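Local coordinates for protein PTHB1 (Homo sapiens, PDB 4YD8) that serves in the BBSome, a coat complex thought to sort specific membrane proteins to the primary cilium, this piece being the protein's N-terminal seven-bladed beta-propeller, at residues A[136-141]-A[159-164]; A[78-83]-A[101-106]; A[173-178]-A[213-218]; A[129-134]-A[169-174]; A[202-207]-A[246-251]. One frame throughout, in Å; residues are numbered along the deposited sequence.

Contact 1 of 5, residues A[136-141]-A[159-164]; sequences QRTACN and QSMDGM
With chi1 at -47°, CG of Arg-137 stands anti to its own carbonyl carbon, and the chain then runs extended as far as NE; beyond it, NH1 meets OD2 of Asp-162 in a 2.7 Å salt bridge. The two side chains cross at about a right angle, with their planes 39° apart. Arginine suits the place: its length carries a charge to Asp-162, while NE passes the selenium of selenomethionine Met-164, 3.7 Å from SE. Asp-162 OD1 is held in turn by Ser-160 OG (2.6 Å), which also accepts the backbone N-H of Met-164, so one small hydroxyl braces both carboxylate and backbone. The type I turn from Ser-160 to Gly-163 ends on glycine, since at phi 91° a CB would jam against the preceding carbonyl oxygen.

The segments belong to the first two strands of one four-stranded propeller blade, and a classic beta bulge interrupts their pairing: Cys-140 and Asn-141 both face Gln-159. Its O receives Cys-140 N at 2.7 Å and, weakly, Asn-141 N at 3.4 Å. The side chains of Asn-141 and Gln-159 lie side by side, pointing the same way, and Gln-159 NE2 donates to Asn-141 OD1 (3.0 Å), which sits in the glutamine amide plane. Gly-186 O binds both NE2 of Gln-159 and ND2 of Asn-141. Beyond the bulge, Met-161 N bonds to Thr-138 O, and its bent side chain lays SE against CB of Cys-140 at 3.7 Å. Water 1 links Thr-138 OG1 to Asp-162 N.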
# COMPACT_ATOMS: atom_id res chain seq x y z
N GLN A 136 -16.93 15.17 -4.29
CA GLN A 136 -17.20 16.52 -4.78
C GLN A 136 -15.95 17.13 -5.42
O GLN A 136 -16.02 18.18 -6.06
CB GLN A 136 -17.72 17.41 -3.65
N ARG A 137 -14.81 16.47 -5.24
CA ARG A 137 -13.53 16.91 -5.80
C ARG A 137 -12.76 15.73 -6.36
O ARG A 137 -12.92 14.61 -5.88
CB ARG A 137 -12.68 17.61 -4.74
CG ARG A 137 -13.42 18.63 -3.92
CD ARG A 137 -12.52 19.30 -2.91
NE ARG A 137 -13.12 20.54 -2.45
CZ ARG A 137 -13.04 21.69 -3.11
NH1 ARG A 137 -12.38 21.75 -4.25
NH2 ARG A 137 -13.62 22.78 -2.62
N THR A 138 -11.93 15.96 -7.37
CA THR A 138 -11.06 14.91 -7.91
C THR A 138 -10.10 14.34 -6.87
O THR A 138 -9.44 15.10 -6.15
CB THR A 138 -10.24 15.43 -9.09
OG1 THR A 138 -9.64 16.67 -8.71
CG2 THR A 138 -11.13 15.67 -10.29
N ALA A 139 -10.00 13.02 -6.80
CA ALA A 139 -9.17 12.37 -5.78
C ALA A 139 -7.72 12.22 -6.20
O ALA A 139 -7.41 12.11 -7.38
CB ALA A 139 -9.75 10.97 -5.43
N CYS A 140 -6.82 12.22 -5.22
CA CYS A 140 -5.43 11.85 -5.46
C CYS A 140 -5.15 10.44 -4.91
O CYS A 140 -4.89 9.51 -5.67
CB CYS A 140 -4.46 12.86 -4.85
SG CYS A 140 -2.72 12.36 -5.07
N ASN A 141 -5.22 10.32 -3.59
CA ASN A 141 -4.85 9.06 -2.90
C ASN A 141 -5.65 8.95 -1.60
O ASN A 141 -6.44 9.84 -1.29
CB ASN A 141 -3.33 8.99 -2.64
CG ASN A 141 -2.77 10.22 -1.91
OD1 ASN A 141 -3.51 10.97 -1.27
ND2 ASN A 141 -1.45 10.42 -2.00
N GLN A 159 -7.38 12.22 0.05
CA GLN A 159 -6.81 13.52 -0.29
C GLN A 159 -7.21 13.89 -1.71
O GLN A 159 -6.96 13.12 -2.65
CB GLN A 159 -5.28 13.50 -0.15
CG GLN A 159 -4.65 14.87 -0.52
CD GLN A 159 -3.13 14.86 -0.42
OE1 GLN A 159 -2.51 15.90 -0.19
NE2 GLN A 159 -2.53 13.69 -0.59
N SER A 160 -7.80 15.08 -1.89
CA SER A 160 -8.16 15.53 -3.23
C SER A 160 -6.94 16.09 -3.95
O SER A 160 -5.93 16.38 -3.31
CB SER A 160 -9.26 16.60 -3.16
OG SER A 160 -8.74 17.81 -2.64
N MSE A 161 -7.04 16.24 -5.26
CA MSE A 161 -5.94 16.82 -6.03
C MSE A 161 -5.61 18.23 -5.54
O MSE A 161 -4.46 18.64 -5.60
CB MSE A 161 -6.26 16.85 -7.53
CG MSE A 161 -6.31 15.46 -8.17
SE MSE A 161 -4.57 14.54 -8.16
CE MSE A 161 -3.43 16.00 -8.77
N ASP A 162 -6.61 18.97 -5.04
CA ASP A 162 -6.36 20.34 -4.61
C ASP A 162 -6.20 20.45 -3.09
O ASP A 162 -6.21 21.54 -2.53
CB ASP A 162 -7.45 21.31 -5.13
CG ASP A 162 -8.83 21.08 -4.50
OD1 ASP A 162 -9.10 20.04 -3.87
OD2 ASP A 162 -9.69 21.99 -4.66
N GLY A 163 -6.00 19.31 -2.42
CA GLY A 163 -5.51 19.33 -1.06
C GLY A 163 -6.52 19.35 0.08
O GLY A 163 -6.21 19.82 1.17
N MSE A 164 -7.72 18.86 -0.18
CA MSE A 164 -8.68 18.66 0.89
C MSE A 164 -8.57 17.24 1.39
O MSE A 164 -8.50 16.32 0.58
CB MSE A 164 -10.11 18.94 0.42
CG MSE A 164 -11.15 18.62 1.47
SE MSE A 164 -12.94 19.16 0.94
CE MSE A 164 -12.91 20.94 1.70
O HOH W 1 -9.32 18.25 -6.31

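Contact 2 of 5, residues A[78-83]-A[101-106]; sequences LRDPVL and VLHSRK
Pro-81 and His-103 meet where the propeller chain passes from the outer strand 72-77 of one blade to the first strand, 84-88, of the next; residues 101-106 lead from strand 98-102 into strand 106-112. Two direct hydrogen bonds join the segments. His-103 ND1 donates to Pro-81 O (2.9 Å), which lies near the ring plane, while the donor stands 58° above the carbonyl plane; Leu-83 N reaches Leu-102 O at 2.8 Å. Histidine suits the place, giving an N-H at its edge and a flat face to Asp-80.

Stacking fixes the imidazole further. Chi1 of Asp-80 (-161°) sets CG anti to the backbone N, beside the imidazole; the carboxylate is stacked on the ring, 23° from parallel, and CB makes a CH-pi contact 4.0 Å from the ring centroid.

Apolar packing is branched aliphatic: Leu-78 CD1 meets Val-101 CG1 tip to tip at 3.9 Å, and Val-82 CG1 reaches the same methyl.

Charge acts at longer range. Lys-106 NZ stops 4.3 Å from Asp-80 OD2, beyond a salt bridge, its extended chain reaching waters 2 and 3, which both donate to Leu-78 O. Water 4 donates to Asp-80 OD1 and Pro-81 O, and accepts Ser-104 N at 2.8 Å.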
# COMPACT_ATOMS: atom_id res chain seq x y z
N LEU A 78 -14.41 -2.04 -14.22
CA LEU A 78 -15.10 -1.03 -13.43
C LEU A 78 -15.40 0.24 -14.25
O LEU A 78 -16.08 1.14 -13.76
CB LEU A 78 -14.28 -0.68 -12.18
CG LEU A 78 -14.03 -1.88 -11.25
CD1 LEU A 78 -13.16 -1.48 -10.05
CD2 LEU A 78 -15.36 -2.49 -10.79
N ARG A 79 -14.90 0.27 -15.49
CA ARG A 79 -15.19 1.32 -16.47
C ARG A 79 -14.80 2.73 -16.01
O ARG A 79 -15.44 3.72 -16.37
CB ARG A 79 -16.67 1.30 -16.84
N ASP A 80 -13.72 2.79 -15.24
CA ASP A 80 -13.28 4.00 -14.58
C ASP A 80 -11.86 3.71 -14.06
O ASP A 80 -11.66 2.71 -13.37
CB ASP A 80 -14.23 4.35 -13.43
CG ASP A 80 -14.12 5.79 -12.98
OD1 ASP A 80 -13.06 6.40 -13.21
OD2 ASP A 80 -15.11 6.31 -12.41
N PRO A 81 -10.87 4.55 -14.42
CA PRO A 81 -9.50 4.27 -13.94
C PRO A 81 -9.41 4.06 -12.43
O PRO A 81 -10.03 4.81 -11.66
CB PRO A 81 -8.72 5.52 -14.37
CG PRO A 81 -9.42 5.97 -15.62
CD PRO A 81 -10.90 5.70 -15.35
N VAL A 82 -8.67 3.04 -12.02
CA VAL A 82 -8.46 2.76 -10.61
C VAL A 82 -7.22 3.50 -10.14
O VAL A 82 -6.13 3.32 -10.69
CB VAL A 82 -8.32 1.25 -10.35
CG1 VAL A 82 -8.00 1.00 -8.88
CG2 VAL A 82 -9.60 0.53 -10.75
N LEU A 83 -7.39 4.36 -9.14
CA LEU A 83 -6.28 5.14 -8.58
C LEU A 83 -5.60 4.42 -7.42
O LEU A 83 -4.41 4.58 -7.20
CB LEU A 83 -6.76 6.51 -8.11
CG LEU A 83 -7.35 7.42 -9.19
CD1 LEU A 83 -7.58 8.81 -8.63
CD2 LEU A 83 -6.43 7.46 -10.40
N VAL A 101 -12.10 0.70 -3.53
CA VAL A 101 -11.53 1.07 -4.81
C VAL A 101 -11.70 2.57 -4.96
O VAL A 101 -12.82 3.08 -4.93
CB VAL A 101 -12.21 0.34 -5.98
CG1 VAL A 101 -11.59 0.75 -7.32
CG2 VAL A 101 -12.13 -1.19 -5.77
N LEU A 102 -10.59 3.27 -5.11
CA LEU A 102 -10.62 4.72 -5.28
C LEU A 102 -10.58 5.05 -6.76
O LEU A 102 -9.67 4.61 -7.47
CB LEU A 102 -9.45 5.38 -4.55
CG LEU A 102 -9.40 6.90 -4.63
CD1 LEU A 102 -10.65 7.50 -3.97
CD2 LEU A 102 -8.13 7.40 -3.96
N HIS A 103 -11.55 5.84 -7.21
CA HIS A 103 -11.56 6.41 -8.56
C HIS A 103 -11.40 7.91 -8.43
O HIS A 103 -11.44 8.45 -7.32
CB HIS A 103 -12.86 6.08 -9.30
CG HIS A 103 -13.12 4.61 -9.47
ND1 HIS A 103 -12.45 3.84 -10.40
CD2 HIS A 103 -14.00 3.78 -8.85
CE1 HIS A 103 -12.90 2.59 -10.33
NE2 HIS A 103 -13.84 2.54 -9.41
N SER A 104 -11.24 8.60 -9.55
CA SER A 104 -11.10 10.05 -9.54
C SER A 104 -12.25 10.77 -8.82
O SER A 104 -12.01 11.70 -8.04
CB SER A 104 -10.98 10.58 -10.96
OG SER A 104 -10.91 12.00 -10.93
N ARG A 105 -13.49 10.36 -9.11
CA ARG A 105 -14.65 11.01 -8.52
C ARG A 105 -15.59 10.09 -7.73
O ARG A 105 -16.74 10.47 -7.45
CB ARG A 105 -15.46 11.73 -9.61
CG ARG A 105 -14.67 12.82 -10.31
CD ARG A 105 -14.37 13.98 -9.37
NE ARG A 105 -15.59 14.62 -8.89
CZ ARG A 105 -16.17 15.67 -9.47
NH1 ARG A 105 -15.63 16.22 -10.55
NH2 ARG A 105 -17.28 16.16 -8.95
N LYS A 106 -15.14 8.90 -7.36
CA LYS A 106 -15.96 8.08 -6.47
C LYS A 106 -15.10 7.07 -5.71
O LYS A 106 -14.04 6.67 -6.16
CB LYS A 106 -17.08 7.36 -7.23
CG LYS A 106 -16.62 6.40 -8.30
CD LYS A 106 -17.80 5.67 -8.96
CE LYS A 106 -17.32 4.86 -10.17
NZ LYS A 106 -18.41 4.11 -10.86
O HOH W 2 -17.33 1.42 -11.24
O HOH W 3 -17.71 3.48 -13.56
O HOH W 4 -10.75 7.35 -12.02
O HOH W 5 -14.65 8.68 -11.07

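Contact 3 of 5, residues A[173-178]-A[213-218]; sequences YAFGRF and VLAFAT
Arg-177 NE donates to Leu-214 O at 2.7 Å, nearly along the C=O axis of the acceptor, and NH2 of the same guanidinium donates to Ala-215 O at 2.9 Å. Both oxygens lie at the guanidinium edge, near its plane. The third nitrogen, NH1, turns back to its own strand and bonds to Gly-176 O at 3.0 Å. Three carbonyls thus fix the rotation of the group, a task suited to arginine, which carries several N-H donors on one flat head.

The head is also sandwiched. Phe-175 CD1 lies 3.8 Å above the centre of one face, and Thr-218 CA stands at a like height over the opposite face. A bend at chi2 (-74°) turns CD of Arg-177 toward the helix, while its CB slides past Leu-214 CD2 at 3.5 Å, their side chains running in opposite directions.

Phe-175 adds an apolar contact. Its ring takes Ala-215 CA over one face in a CH-pi contact, 4.0 Å from the centroid and 28° off the normal, and CE2 touches the alanine CB at 3.9 Å. A residue as small as alanine lets the helix backbone come this close. Next to it, Gly-176 suits its place, since a CB there would clash with Tyr-173 OH where it now lies.

Leu-214 and Ala-215 belong to the last turn of helix 211-216, whose carbonyl end would probably welcome the arginine's positive charge. The helix sits in the excursion between strands 205-210 and 241-244 of one blade and packs on 172-178, the outer strand of the preceding blade in the seven-bladed beta-propeller.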
# COMPACT_ATOMS: atom_id res chain seq x y z
N TYR A 173 -20.38 10.25 4.92
CA TYR A 173 -19.38 11.30 4.84
C TYR A 173 -19.32 12.05 6.16
O TYR A 173 -20.36 12.44 6.69
CB TYR A 173 -19.71 12.26 3.70
CG TYR A 173 -18.73 13.39 3.52
CD1 TYR A 173 -17.39 13.14 3.30
CD2 TYR A 173 -19.16 14.72 3.55
CE1 TYR A 173 -16.49 14.18 3.12
CE2 TYR A 173 -18.27 15.76 3.38
CZ TYR A 173 -16.94 15.49 3.17
OH TYR A 173 -16.06 16.53 2.99
N ALA A 174 -18.12 12.26 6.68
CA ALA A 174 -17.96 12.95 7.96
C ALA A 174 -17.68 14.44 7.76
O ALA A 174 -18.49 15.28 8.13
CB ALA A 174 -16.83 12.31 8.77
N PHE A 175 -16.54 14.76 7.15
CA PHE A 175 -16.17 16.16 6.95
C PHE A 175 -15.00 16.28 5.98
O PHE A 175 -14.38 15.28 5.60
CB PHE A 175 -15.79 16.82 8.29
CG PHE A 175 -14.65 16.14 8.99
CD1 PHE A 175 -13.33 16.43 8.65
CD2 PHE A 175 -14.88 15.21 9.99
CE1 PHE A 175 -12.27 15.80 9.29
CE2 PHE A 175 -13.83 14.58 10.63
CZ PHE A 175 -12.52 14.87 10.28
N GLY A 176 -14.69 17.51 5.59
CA GLY A 176 -13.55 17.79 4.74
C GLY A 176 -12.79 19.03 5.20
O GLY A 176 -13.39 20.02 5.62
N ARG A 177 -11.46 18.98 5.12
CA ARG A 177 -10.59 20.08 5.55
C ARG A 177 -9.49 20.33 4.54
O ARG A 177 -8.84 19.39 4.11
CB ARG A 177 -9.95 19.77 6.90
CG ARG A 177 -10.93 19.38 8.00
CD ARG A 177 -11.72 20.57 8.52
NE ARG A 177 -12.63 20.17 9.58
CZ ARG A 177 -13.96 20.14 9.47
NH1 ARG A 177 -14.55 20.51 8.34
NH2 ARG A 177 -14.69 19.75 10.50
N PHE A 178 -9.26 21.59 4.17
CA PHE A 178 -8.13 21.93 3.31
C PHE A 178 -6.82 21.99 4.09
O PHE A 178 -6.75 22.65 5.12
CB PHE A 178 -8.34 23.28 2.62
CG PHE A 178 -9.36 23.25 1.52
CD1 PHE A 178 -9.14 22.52 0.37
CD2 PHE A 178 -10.53 23.98 1.64
CE1 PHE A 178 -10.06 22.51 -0.65
CE2 PHE A 178 -11.47 23.97 0.62
CZ PHE A 178 -11.24 23.24 -0.52
N VAL A 213 -7.88 17.52 15.84
CA VAL A 213 -7.66 18.89 15.41
C VAL A 213 -8.29 19.11 14.04
O VAL A 213 -8.95 20.11 13.81
CB VAL A 213 -6.15 19.24 15.36
CG1 VAL A 213 -5.92 20.53 14.59
CG2 VAL A 213 -5.61 19.34 16.77
N LEU A 214 -8.11 18.15 13.14
CA LEU A 214 -8.80 18.17 11.85
C LEU A 214 -10.31 18.20 12.01
O LEU A 214 -10.99 19.04 11.43
CB LEU A 214 -8.40 16.95 11.01
CG LEU A 214 -7.21 17.20 10.09
CD1 LEU A 214 -6.54 15.90 9.74
CD2 LEU A 214 -7.69 17.89 8.83
N ALA A 215 -10.81 17.26 12.82
CA ALA A 215 -12.25 17.13 13.04
C ALA A 215 -12.84 18.43 13.58
O ALA A 215 -13.91 18.85 13.15
CB ALA A 215 -12.52 15.99 13.99
N PHE A 216 -12.13 19.07 14.50
CA PHE A 216 -12.69 20.23 15.20
C PHE A 216 -12.28 21.57 14.58
O PHE A 216 -12.74 22.61 15.03
CB PHE A 216 -12.28 20.20 16.67
N ALA A 217 -11.44 21.54 13.55
CA ALA A 217 -11.06 22.76 12.83
C ALA A 217 -12.11 23.09 11.78
O ALA A 217 -11.82 23.16 10.59
CB ALA A 217 -9.69 22.62 12.18
N THR A 218 -13.33 23.33 12.26
CA THR A 218 -14.49 23.51 11.40
C THR A 218 -14.37 24.68 10.43
O THR A 218 -15.23 24.89 9.59
CB THR A 218 -15.76 23.69 12.25
OG1 THR A 218 -15.57 24.81 13.13
CG2 THR A 218 -16.04 22.44 13.07

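Contact 4 of 5, residues A[129-134]-A[169-174]; sequences LMYEHN and EQESYA
A backbone carbon sits squarely over the ring of Tyr-131: Glu-171 CA lies 4.0 Å from the centroid and just 6° off the ring normal, a CH-pi contact. Chi1 of 60° puts CG of Tyr-131 between the backbone N and the carbonyl carbon, on the side of residues 169-174; the Glu-171 side chain crosses that of Tyr-131 at about a right angle and adds its CG, 3.7 Å from CD2. At the phenol end, Gln-170 O comes within 3.4 Å of CE1, and the hydroxyl bonds to Phe-90 O.

His-133 provides the one hydrogen bond between the segments. Its NE2 donates to Gln-170 O at 2.9 Å, nearly straight at 165°, the oxygen lying in the ring plane and the donor in the carbonyl plane. Histidine suits the place because its edge offers an N-H while CE1 rests 3.1 Å from Glu-171 O. Gln-170 and Glu-171 form the middle of a type II' turn, and their polar ends are held by Lys-89 O and Ser-92 OG respectively.

An alanine in place of Tyr-131 would probably leave a gap beneath Glu-171 and Phe-90 O without its hydroxyl mate.

The turn joins strands 164-169 and 172-178, the last two of one blade. It packs against strand 127-134, the outer strand of the preceding blade, and the loop after strand 84-88 of that same blade supplies Lys-89, Phe-90 and Ser-92.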
# COMPACT_ATOMS: atom_id res chain seq x y z
N LEU A 129 -21.09 -4.61 -4.60
CA LEU A 129 -20.97 -3.25 -4.08
C LEU A 129 -21.76 -3.09 -2.78
O LEU A 129 -22.95 -3.41 -2.72
CB LEU A 129 -21.47 -2.24 -5.12
CG LEU A 129 -21.34 -0.76 -4.75
CD1 LEU A 129 -19.89 -0.33 -4.79
CD2 LEU A 129 -22.20 0.09 -5.69
N MSE A 130 -21.10 -2.61 -1.74
CA MSE A 130 -21.78 -2.35 -0.47
C MSE A 130 -22.28 -0.92 -0.43
O MSE A 130 -23.43 -0.66 -0.07
CB MSE A 130 -20.87 -2.62 0.73
CG MSE A 130 -20.36 -4.05 0.83
SE MSE A 130 -21.83 -5.29 1.06
CE MSE A 130 -22.37 -4.94 2.91
N TYR A 131 -21.42 0.02 -0.81
CA TYR A 131 -21.84 1.41 -0.91
C TYR A 131 -20.82 2.16 -1.74
O TYR A 131 -19.71 1.67 -1.96
CB TYR A 131 -21.98 2.08 0.46
CG TYR A 131 -20.70 2.11 1.28
CD1 TYR A 131 -19.79 3.16 1.17
CD2 TYR A 131 -20.41 1.08 2.18
CE1 TYR A 131 -18.61 3.18 1.92
CE2 TYR A 131 -19.25 1.09 2.93
CZ TYR A 131 -18.35 2.14 2.80
OH TYR A 131 -17.21 2.15 3.55
N GLU A 132 -21.20 3.34 -2.20
CA GLU A 132 -20.24 4.19 -2.88
C GLU A 132 -20.48 5.64 -2.48
O GLU A 132 -21.61 6.04 -2.20
CB GLU A 132 -20.33 4.04 -4.40
CG GLU A 132 -21.66 4.42 -4.99
CD GLU A 132 -21.72 4.13 -6.48
OE1 GLU A 132 -20.65 3.99 -7.10
OE2 GLU A 132 -22.84 4.04 -7.03
N HIS A 133 -19.39 6.40 -2.45
CA HIS A 133 -19.44 7.82 -2.19
C HIS A 133 -19.06 8.57 -3.45
O HIS A 133 -17.99 8.35 -4.00
CB HIS A 133 -18.49 8.20 -1.04
CG HIS A 133 -18.93 7.68 0.29
ND1 HIS A 133 -20.03 8.18 0.95
CD2 HIS A 133 -18.42 6.71 1.08
CE1 HIS A 133 -20.18 7.53 2.10
NE2 HIS A 133 -19.21 6.64 2.20
N ASN A 134 -19.92 9.48 -3.89
CA ASN A 134 -19.55 10.33 -5.00
C ASN A 134 -18.78 11.54 -4.47
O ASN A 134 -19.27 12.25 -3.60
CB ASN A 134 -20.80 10.73 -5.80
CG ASN A 134 -21.46 9.53 -6.47
OD1 ASN A 134 -20.89 8.91 -7.37
ND2 ASN A 134 -22.66 9.17 -6.01
N GLU A 169 -16.81 8.11 7.34
CA GLU A 169 -17.05 7.17 8.42
C GLU A 169 -17.86 6.01 7.84
O GLU A 169 -19.09 5.98 7.95
CB GLU A 169 -17.77 7.86 9.58
CG GLU A 169 -16.94 8.94 10.25
CD GLU A 169 -17.66 9.65 11.39
OE1 GLU A 169 -18.90 9.50 11.50
OE2 GLU A 169 -17.00 10.36 12.17
N GLN A 170 -17.16 5.10 7.17
CA GLN A 170 -17.76 3.97 6.48
C GLN A 170 -18.86 4.48 5.53
O GLN A 170 -18.56 5.22 4.60
CB GLN A 170 -18.25 2.94 7.50
CG GLN A 170 -17.06 2.45 8.37
CD GLN A 170 -17.40 1.40 9.41
OE1 GLN A 170 -18.31 1.58 10.22
NE2 GLN A 170 -16.64 0.30 9.41
N GLU A 171 -20.13 4.10 5.76
CA GLU A 171 -21.21 4.47 4.85
C GLU A 171 -21.54 5.96 4.80
O GLU A 171 -22.34 6.39 3.97
CB GLU A 171 -22.52 3.72 5.21
CG GLU A 171 -22.47 2.20 5.01
CD GLU A 171 -21.82 1.47 6.18
OE1 GLU A 171 -21.60 2.11 7.23
OE2 GLU A 171 -21.53 0.25 6.06
N SER A 172 -20.99 6.77 5.70
CA SER A 172 -21.36 8.18 5.69
C SER A 172 -20.18 9.15 5.63
O SER A 172 -19.11 8.90 6.20
CB SER A 172 -22.25 8.51 6.90
OG SER A 172 -21.67 8.08 8.11
N TYR A 173 -20.38 10.25 4.92
CA TYR A 173 -19.38 11.30 4.84
C TYR A 173 -19.32 12.05 6.16
O TYR A 173 -20.36 12.44 6.69
CB TYR A 173 -19.71 12.26 3.70
CG TYR A 173 -18.73 13.39 3.52
CD1 TYR A 173 -17.39 13.14 3.30
CD2 TYR A 173 -19.16 14.72 3.55
CE1 TYR A 173 -16.49 14.18 3.12
CE2 TYR A 173 -18.27 15.76 3.38
CZ TYR A 173 -16.94 15.49 3.17
OH TYR A 173 -16.06 16.53 2.99
N ALA A 174 -18.12 12.26 6.68
CA ALA A 174 -17.96 12.95 7.96
C ALA A 174 -17.68 14.44 7.76
O ALA A 174 -18.49 15.28 8.13
CB ALA A 174 -16.83 12.31 8.77

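Contact 5 of 5, residues A[202-207]-A[246-251]; sequences SCQQVE and GEQALD
Gln-204 and Gln-248 cross at about a right angle, their amide planes 46° apart, and the crossing brings NE2 of Gln-248 to 3.5 Å from the methylene CG of Gln-204. The two chains have different shapes. Gln-204 is extended beyond CG and brings its amide up to the backbone of the other segment: OE1 is 3.2 Å from Gly-246 C, and NE2 is 3.4 Å from Glu-247 CA. Gln-248 is bent at chi2 (-64°), which turns CD back toward residues 202-204.

The folded amide is then used at both ends. NE2 of Gln-248 donates to Ser-202 O at 2.9 Å, close to straight at 168°, and the oxygen lies in the amide plane. OE1 of Gln-248 accepts from water 6 at 3.1 Å, and that water also hydrogen-bonds Ser-202 OG at 2.8 Å. The serine hydroxyl has a further partner in Leu-184 N. A donor and an acceptor on one flat group suit glutamine to the place; a leucine here would probably leave Ser-202 O without its N-H partner and water 6 without one of its acceptors.

CB of Gln-204 comes 3.5 Å from Glu-247 O, a buried oxygen with no hydrogen-bond partner in the model. The carboxylate of Glu-247 points the other way, to Asn-271 and the backbone N of Arg-270.

Residues 202-204 lie in the connection between strands 196-200 and 205-210 of one propeller blade. Residues 246-248 lead from its outer strand, 241-244, into 249-255, the first strand of the next blade, so the contact joins the interblade connection to the hairpin loop of the blade it leaves.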
# COMPACT_ATOMS: atom_id res chain seq x y z
N SER A 202 4.93 19.96 -1.06
CA SER A 202 5.83 20.30 -2.16
C SER A 202 7.05 21.08 -1.70
O SER A 202 8.08 21.06 -2.38
CB SER A 202 5.08 21.10 -3.22
OG SER A 202 4.09 20.29 -3.82
N CYS A 203 6.97 21.76 -0.57
CA CYS A 203 8.16 22.45 -0.08
C CYS A 203 8.94 21.55 0.88
O CYS A 203 9.74 22.01 1.70
CB CYS A 203 7.79 23.81 0.56
SG CYS A 203 6.69 23.71 1.98
N GLN A 204 8.72 20.24 0.73
CA GLN A 204 9.60 19.20 1.27
C GLN A 204 9.51 19.07 2.80
O GLN A 204 10.48 18.69 3.47
CB GLN A 204 11.04 19.45 0.81
CG GLN A 204 11.14 19.62 -0.73
CD GLN A 204 12.53 19.90 -1.26
OE1 GLN A 204 13.35 20.57 -0.62
NE2 GLN A 204 12.79 19.42 -2.47
N GLN A 205 8.33 19.36 3.33
CA GLN A 205 8.04 19.21 4.75
C GLN A 205 7.20 17.96 5.01
O GLN A 205 6.10 17.84 4.47
CB GLN A 205 7.26 20.41 5.28
CG GLN A 205 7.94 21.74 5.06
CD GLN A 205 8.55 22.27 6.33
OE1 GLN A 205 9.72 22.03 6.62
NE2 GLN A 205 7.74 22.98 7.12
N VAL A 206 7.71 17.06 5.84
CA VAL A 206 6.86 16.03 6.41
C VAL A 206 5.95 16.69 7.44
O VAL A 206 6.44 17.39 8.31
CB VAL A 206 7.67 14.90 7.07
CG1 VAL A 206 6.73 13.82 7.62
CG2 VAL A 206 8.63 14.26 6.06
N GLU A 207 4.65 16.46 7.34
CA GLU A 207 3.69 17.12 8.22
C GLU A 207 2.77 16.12 8.90
O GLU A 207 2.34 15.15 8.27
CB GLU A 207 2.85 18.12 7.43
CG GLU A 207 3.68 19.12 6.66
CD GLU A 207 2.84 20.13 5.92
OE1 GLU A 207 1.67 19.83 5.64
OE2 GLU A 207 3.36 21.23 5.64
N GLY A 246 14.25 18.14 2.95
CA GLY A 246 15.09 18.69 1.90
C GLY A 246 15.01 18.03 0.53
O GLY A 246 15.88 18.25 -0.31
N GLU A 247 13.96 17.26 0.30
CA GLU A 247 13.76 16.58 -0.98
C GLU A 247 12.31 16.18 -1.11
O GLU A 247 11.59 16.16 -0.12
CB GLU A 247 14.66 15.34 -1.09
CG GLU A 247 14.30 14.26 -0.09
CD GLU A 247 15.37 13.18 0.01
OE1 GLU A 247 16.47 13.47 0.55
OE2 GLU A 247 15.13 12.06 -0.48
N GLN A 248 11.89 15.84 -2.32
CA GLN A 248 10.52 15.36 -2.53
C GLN A 248 10.38 13.92 -2.03
O GLN A 248 11.30 13.11 -2.16
CB GLN A 248 10.13 15.45 -4.01
CG GLN A 248 10.18 16.86 -4.59
CD GLN A 248 9.17 17.82 -3.95
OE1 GLN A 248 8.04 17.44 -3.62
NE2 GLN A 248 9.57 19.07 -3.80
N ALA A 249 9.22 13.62 -1.44
CA ALA A 249 8.93 12.25 -1.00
C ALA A 249 8.19 11.44 -2.05
O ALA A 249 7.29 11.95 -2.72
CB ALA A 249 8.12 12.28 0.29
N LEU A 250 8.57 10.17 -2.18
CA LEU A 250 7.86 9.24 -3.05
C LEU A 250 6.72 8.52 -2.32
O LEU A 250 5.66 8.25 -2.90
CB LEU A 250 8.83 8.20 -3.62
CG LEU A 250 9.90 8.70 -4.60
CD1 LEU A 250 10.83 7.56 -5.01
CD2 LEU A 250 9.25 9.32 -5.82
N ASP A 251 6.95 8.19 -1.06
CA ASP A 251 6.00 7.38 -0.32
C ASP A 251 6.22 7.55 1.18
O ASP A 251 7.30 7.96 1.62
CB ASP A 251 6.15 5.90 -0.73
CG ASP A 251 4.91 5.06 -0.42
OD1 ASP A 251 3.89 5.66 -0.02
OD2 ASP A 251 4.95 3.82 -0.60
O HOH W 6 5.10 17.76 -4.39

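Overall arrangement
The contacts follow the ring of blades. Contacts 1 and 2 touch, their centres 13 Å apart: Ala-139 N lies 2.7 Å from Ser-104 O, a probable hydrogen bond between adjacent blades. Contact 1 meets contact 3 through Phe-178, whose CE2 packs 3.5 Å from Met-164 CE. Contacts 3 and 4 share Tyr-173 and Ala-174 on strand 172-178; contact 3 joins it to the following blade, contact 4 its turn to the preceding one. Lys-106 of contact 2 packs against residues 132-134 of contact 4. Contact 5 stands apart, about 7 Å from contact 1 at the nearest atoms. Gly-145, critical for stability, lies about 10 Å from the side chain of Gln-170 in contact 4.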